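Local coordinates for protein gene product PA4716 (Pseudomonas aeruginosa, PDB 1U0K) that is of unknown function but probably acts as an isomerase, perhaps an epimerase, at residues A35-W40 and F51-D56; L80-L85 and W98-A103. All coordinates share one frame; numbering follows the deposited sequence.

Interaction 1 (A35-W40 and F51-D56); sequences AAMQAW and FLLPGD
M37 of helix 34-44 and F51 of strand 48-54 meet in a Met-aromatic contact within what is probably a diaminopimelate-epimerase-like lobe, as in the PhzF family; helix 34-44 connects strands 21-26 and 48-54, which pair in parallel. The short axes of helix 35-40 and strand 51-54 approach to 11.3 Å at 142°, a separation bridged mainly by side chains. The two chief ones do so by sliding past each other in opposite directions, M37 reaching toward the strand and F51 toward the helix.

The aromatic part rests on two atoms of M37, a selenomethionine. Its CG makes a CH-pi contact 3.9 Å from the centroid of the F51 ring and 15° off the normal, hence over the face. SE follows obliquely, 4.7 Å from the same centroid. With CG anti to the carbonyl carbon (chi1 -70°) and the chain extended beyond CG, M37 lies along the ring and past CB of F51, its SE–CB distance being 4.1 Å. F26 stacks on the F51 ring as well, so strand 21-26 takes part in holding it.

The purely apolar contacts are looser. CE of M37 ends 4.3 Å from CD2 of L53, whose side chain bends toward the helix. W40 offers CB near the plane of the F51 ring, at its edge, while its indole turns away to meet F26 edge-to-face; W40 also packs on L18 of the second subunit.

Backbone also touches the ring: M37 O, which is hydrogen-bonded to T41 OG1, lies 3.3 Å from F51 CZ.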
# COMPACT_ATOMS: atom_id res chain seq x y z
N ALA A 35 16.91 2.19 -8.65
CA ALA A 35 15.90 3.24 -8.47
C ALA A 35 14.59 2.78 -9.07
O ALA A 35 13.53 3.01 -8.49
CB ALA A 35 16.36 4.54 -9.11
N ALA A 36 14.64 2.15 -10.25
CA ALA A 36 13.42 1.68 -10.90
C ALA A 36 12.75 0.56 -10.12
O ALA A 36 11.52 0.50 -10.04
CB ALA A 36 13.72 1.25 -12.33
N MSE A 37 13.53 -0.33 -9.52
CA MSE A 37 12.98 -1.40 -8.71
C MSE A 37 12.26 -0.81 -7.49
O MSE A 37 11.13 -1.19 -7.18
CB MSE A 37 14.07 -2.37 -8.27
CG MSE A 37 14.61 -3.19 -9.41
SE MSE A 37 16.04 -4.35 -8.79
CE MSE A 37 16.86 -4.85 -10.47
N GLN A 38 12.88 0.16 -6.81
CA GLN A 38 12.23 0.80 -5.68
C GLN A 38 10.97 1.54 -6.11
O GLN A 38 9.96 1.51 -5.40
CB GLN A 38 13.18 1.75 -4.94
CG GLN A 38 12.57 2.40 -3.71
CD GLN A 38 12.23 1.43 -2.61
OE1 GLN A 38 11.08 0.93 -2.52
NE2 GLN A 38 13.20 1.12 -1.78
N ALA A 39 11.02 2.19 -7.26
CA ALA A 39 9.88 2.96 -7.76
C ALA A 39 8.72 2.04 -8.14
O ALA A 39 7.57 2.37 -7.88
CB ALA A 39 10.29 3.84 -8.93
N TRP A 40 9.02 0.89 -8.75
CA TRP A 40 7.98 -0.09 -9.11
C TRP A 40 7.37 -0.71 -7.86
O TRP A 40 6.18 -1.00 -7.82
CB TRP A 40 8.53 -1.20 -10.04
CG TRP A 40 8.38 -0.90 -11.47
CD1 TRP A 40 9.36 -0.55 -12.35
CD2 TRP A 40 7.15 -0.86 -12.20
NE1 TRP A 40 8.82 -0.34 -13.59
CE2 TRP A 40 7.46 -0.52 -13.52
CE3 TRP A 40 5.82 -1.11 -11.87
CZ2 TRP A 40 6.48 -0.41 -14.52
CZ3 TRP A 40 4.85 -1.00 -12.85
CH2 TRP A 40 5.19 -0.65 -14.15
N PHE A 51 12.22 -8.98 -7.46
CA PHE A 51 12.72 -8.79 -8.82
C PHE A 51 13.74 -9.88 -9.10
O PHE A 51 14.69 -10.03 -8.34
CB PHE A 51 13.37 -7.40 -8.94
CG PHE A 51 12.41 -6.27 -8.70
CD1 PHE A 51 12.13 -5.86 -7.41
CD2 PHE A 51 11.74 -5.65 -9.76
CE1 PHE A 51 11.21 -4.86 -7.17
CE2 PHE A 51 10.81 -4.66 -9.51
CZ PHE A 51 10.55 -4.26 -8.21
N LEU A 52 13.50 -10.66 -10.15
CA LEU A 52 14.36 -11.79 -10.51
C LEU A 52 15.26 -11.45 -11.69
O LEU A 52 14.85 -10.80 -12.65
CB LEU A 52 13.52 -13.03 -10.84
CG LEU A 52 12.54 -13.50 -9.76
CD1 LEU A 52 11.77 -14.76 -10.20
CD2 LEU A 52 13.23 -13.77 -8.43
N LEU A 53 16.50 -11.92 -11.61
CA LEU A 53 17.50 -11.68 -12.64
C LEU A 53 17.98 -13.05 -13.12
O LEU A 53 18.70 -13.75 -12.41
CB LEU A 53 18.64 -10.84 -12.07
CG LEU A 53 18.17 -9.54 -11.39
CD1 LEU A 53 19.23 -8.96 -10.48
CD2 LEU A 53 17.72 -8.53 -12.44
N PRO A 54 17.55 -13.45 -14.32
CA PRO A 54 17.97 -14.74 -14.87
C PRO A 54 19.45 -14.74 -15.24
O PRO A 54 20.07 -13.69 -15.44
CB PRO A 54 17.10 -14.90 -16.13
CG PRO A 54 16.77 -13.51 -16.53
CD PRO A 54 16.66 -12.72 -15.25
N GLY A 55 20.00 -15.94 -15.31
CA GLY A 55 21.37 -16.15 -15.75
C GLY A 55 21.45 -17.42 -16.55
O GLY A 55 20.46 -17.86 -17.15
N ASP A 56 22.61 -18.05 -16.53
CA ASP A 56 22.87 -19.21 -17.38
C ASP A 56 22.35 -20.55 -16.84
O ASP A 56 22.44 -21.57 -17.52
CB ASP A 56 24.36 -19.29 -17.73
CG ASP A 56 25.25 -19.51 -16.52
OD1 ASP A 56 24.76 -19.76 -15.40
OD2 ASP A 56 26.49 -19.42 -16.61

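Interaction 2 (L80-L85 and W98-A103); sequences LGAAAL and WTLHLA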
# COMPACT_ATOMS: atom_id res chain seq x y z
N LEU A 80 9.19 -17.68 -1.68
CA LEU A 80 8.17 -18.70 -1.91
C LEU A 80 7.33 -18.38 -3.14
O LEU A 80 7.06 -19.25 -3.96
CB LEU A 80 7.25 -18.83 -0.71
CG LEU A 80 7.92 -19.29 0.58
CD1 LEU A 80 6.85 -19.41 1.66
CD2 LEU A 80 8.68 -20.60 0.38
N GLY A 81 6.91 -17.11 -3.24
CA GLY A 81 6.14 -16.66 -4.40
C GLY A 81 6.92 -16.77 -5.69
O GLY A 81 6.40 -17.24 -6.70
N ALA A 82 8.19 -16.36 -5.66
CA ALA A 82 9.05 -16.52 -6.82
C ALA A 82 9.16 -17.98 -7.27
O ALA A 82 9.06 -18.29 -8.45
CB ALA A 82 10.42 -15.93 -6.56
N ALA A 83 9.35 -18.90 -6.32
CA ALA A 83 9.45 -20.33 -6.62
C ALA A 83 8.19 -20.83 -7.33
O ALA A 83 8.28 -21.57 -8.31
CB ALA A 83 9.73 -21.13 -5.35
N ALA A 84 7.03 -20.43 -6.84
CA ALA A 84 5.77 -20.85 -7.42
C ALA A 84 5.63 -20.33 -8.85
O ALA A 84 5.20 -21.07 -9.75
CB ALA A 84 4.61 -20.36 -6.57
N LEU A 85 6.00 -19.07 -9.07
CA LEU A 85 5.92 -18.48 -10.38
C LEU A 85 6.88 -19.17 -11.34
O LEU A 85 6.51 -19.46 -12.47
CB LEU A 85 6.17 -16.96 -10.35
CG LEU A 85 6.19 -16.34 -11.74
CD1 LEU A 85 4.81 -16.45 -12.40
CD2 LEU A 85 6.66 -14.91 -11.72
N TRP A 98 14.84 -25.02 -6.92
CA TRP A 98 15.28 -23.69 -7.32
C TRP A 98 16.34 -23.19 -6.36
O TRP A 98 16.35 -23.58 -5.20
CB TRP A 98 14.10 -22.70 -7.29
CG TRP A 98 12.89 -23.21 -7.95
CD1 TRP A 98 11.79 -23.73 -7.35
CD2 TRP A 98 12.65 -23.25 -9.35
NE1 TRP A 98 10.88 -24.10 -8.30
CE2 TRP A 98 11.38 -23.82 -9.54
CE3 TRP A 98 13.38 -22.86 -10.48
CZ2 TRP A 98 10.83 -24.02 -10.81
CZ3 TRP A 98 12.84 -23.08 -11.74
CH2 TRP A 98 11.57 -23.64 -11.89
N THR A 99 17.21 -22.32 -6.84
CA THR A 99 18.14 -21.61 -5.98
C THR A 99 17.98 -20.13 -6.24
O THR A 99 18.11 -19.68 -7.38
CB THR A 99 19.58 -22.03 -6.26
OG1 THR A 99 19.70 -23.45 -6.06
CG2 THR A 99 20.54 -21.40 -5.25
N LEU A 100 17.70 -19.36 -5.19
CA LEU A 100 17.61 -17.92 -5.32
C LEU A 100 18.75 -17.25 -4.56
O LEU A 100 18.98 -17.53 -3.39
CB LEU A 100 16.24 -17.41 -4.83
CG LEU A 100 15.05 -17.95 -5.63
CD1 LEU A 100 13.75 -17.44 -5.02
CD2 LEU A 100 15.14 -17.56 -7.10
N HIS A 101 19.47 -16.36 -5.24
CA HIS A 101 20.64 -15.72 -4.68
C HIS A 101 20.31 -14.30 -4.25
O HIS A 101 19.96 -13.47 -5.07
CB HIS A 101 21.78 -15.71 -5.70
CG HIS A 101 22.32 -17.07 -5.99
ND1 HIS A 101 23.16 -17.74 -5.12
CD2 HIS A 101 22.12 -17.90 -7.04
CE1 HIS A 101 23.45 -18.93 -5.63
NE2 HIS A 101 22.84 -19.04 -6.80
N LEU A 102 20.39 -14.06 -2.95
CA LEU A 102 20.36 -12.71 -2.41
C LEU A 102 21.82 -12.30 -2.18
O LEU A 102 22.70 -13.15 -2.18
CB LEU A 102 19.55 -12.68 -1.11
CG LEU A 102 18.05 -12.97 -1.28
CD1 LEU A 102 17.43 -13.39 0.04
CD2 LEU A 102 17.31 -11.77 -1.87
N ALA A 103 22.08 -11.01 -2.04
CA ALA A 103 23.46 -10.53 -1.85
C ALA A 103 24.18 -11.32 -0.76
O ALA A 103 25.30 -11.79 -0.96
CB ALA A 103 23.46 -9.05 -1.51
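W98 lays its indole against A83, and its course can be followed atom by atom. CB points toward helix 78-90 but is itself too far from A83 for contact. Chi1 of -48° places CG beside the backbone N, and the five-membered ring is thereby carried to the helix. There CD1 makes the apolar contact, 3.9 Å from CB of A83, and A83 CA stands over one face of the ring. The next atom, NE1, comes within 3.6 Å of A83 O, yet this is not a hydrogen bond: the N-H is used by S111 OG on strand 106-114. CE2 passes the same carbonyl oxygen at 4.0 Å. Beyond it the six-membered ring runs on past A83 without coming within 4.2 Å of segment 80-85. The side chain as a whole also packs on L86 and R90, later residues of the helix, and has a cation-pi partner in R59.

Two residues along the strand, L100 also points at the helix and sets CD1 4.0 Å from CB of A82. Both apolar touches on the helix are thus made to alanine methyls.

Helix 78-90 connects the parallel neighbours 60-67 and 96-101. L100 packs on F61 of the former strand and on L109 of strand 106-114, while L80 and A84 pack on strand 117-129, so strands surround the helix on several sides.

Interactions 1 and 2 join consecutive parts of one lobe, with centres 13 Å apart. Strand 48-54 is the bridge: F51 and L53 serve interaction 1, whereas the intervening L52 points away from helix 34-44 and brings CD2 within 4.0 Å of CB of A82 in interaction 2. Helix 34-44 and helix 78-90 therefore pack on residues directed to different sides of that strand. The predicted active-site residue E48 begins the same strand. The side chain of F51 is about 8 Å from that of E48, and the side chain of A82 is about 11 Å from that of E48. Interaction 1 thus lies closer to the predicted site than interaction 2, and neither includes E48.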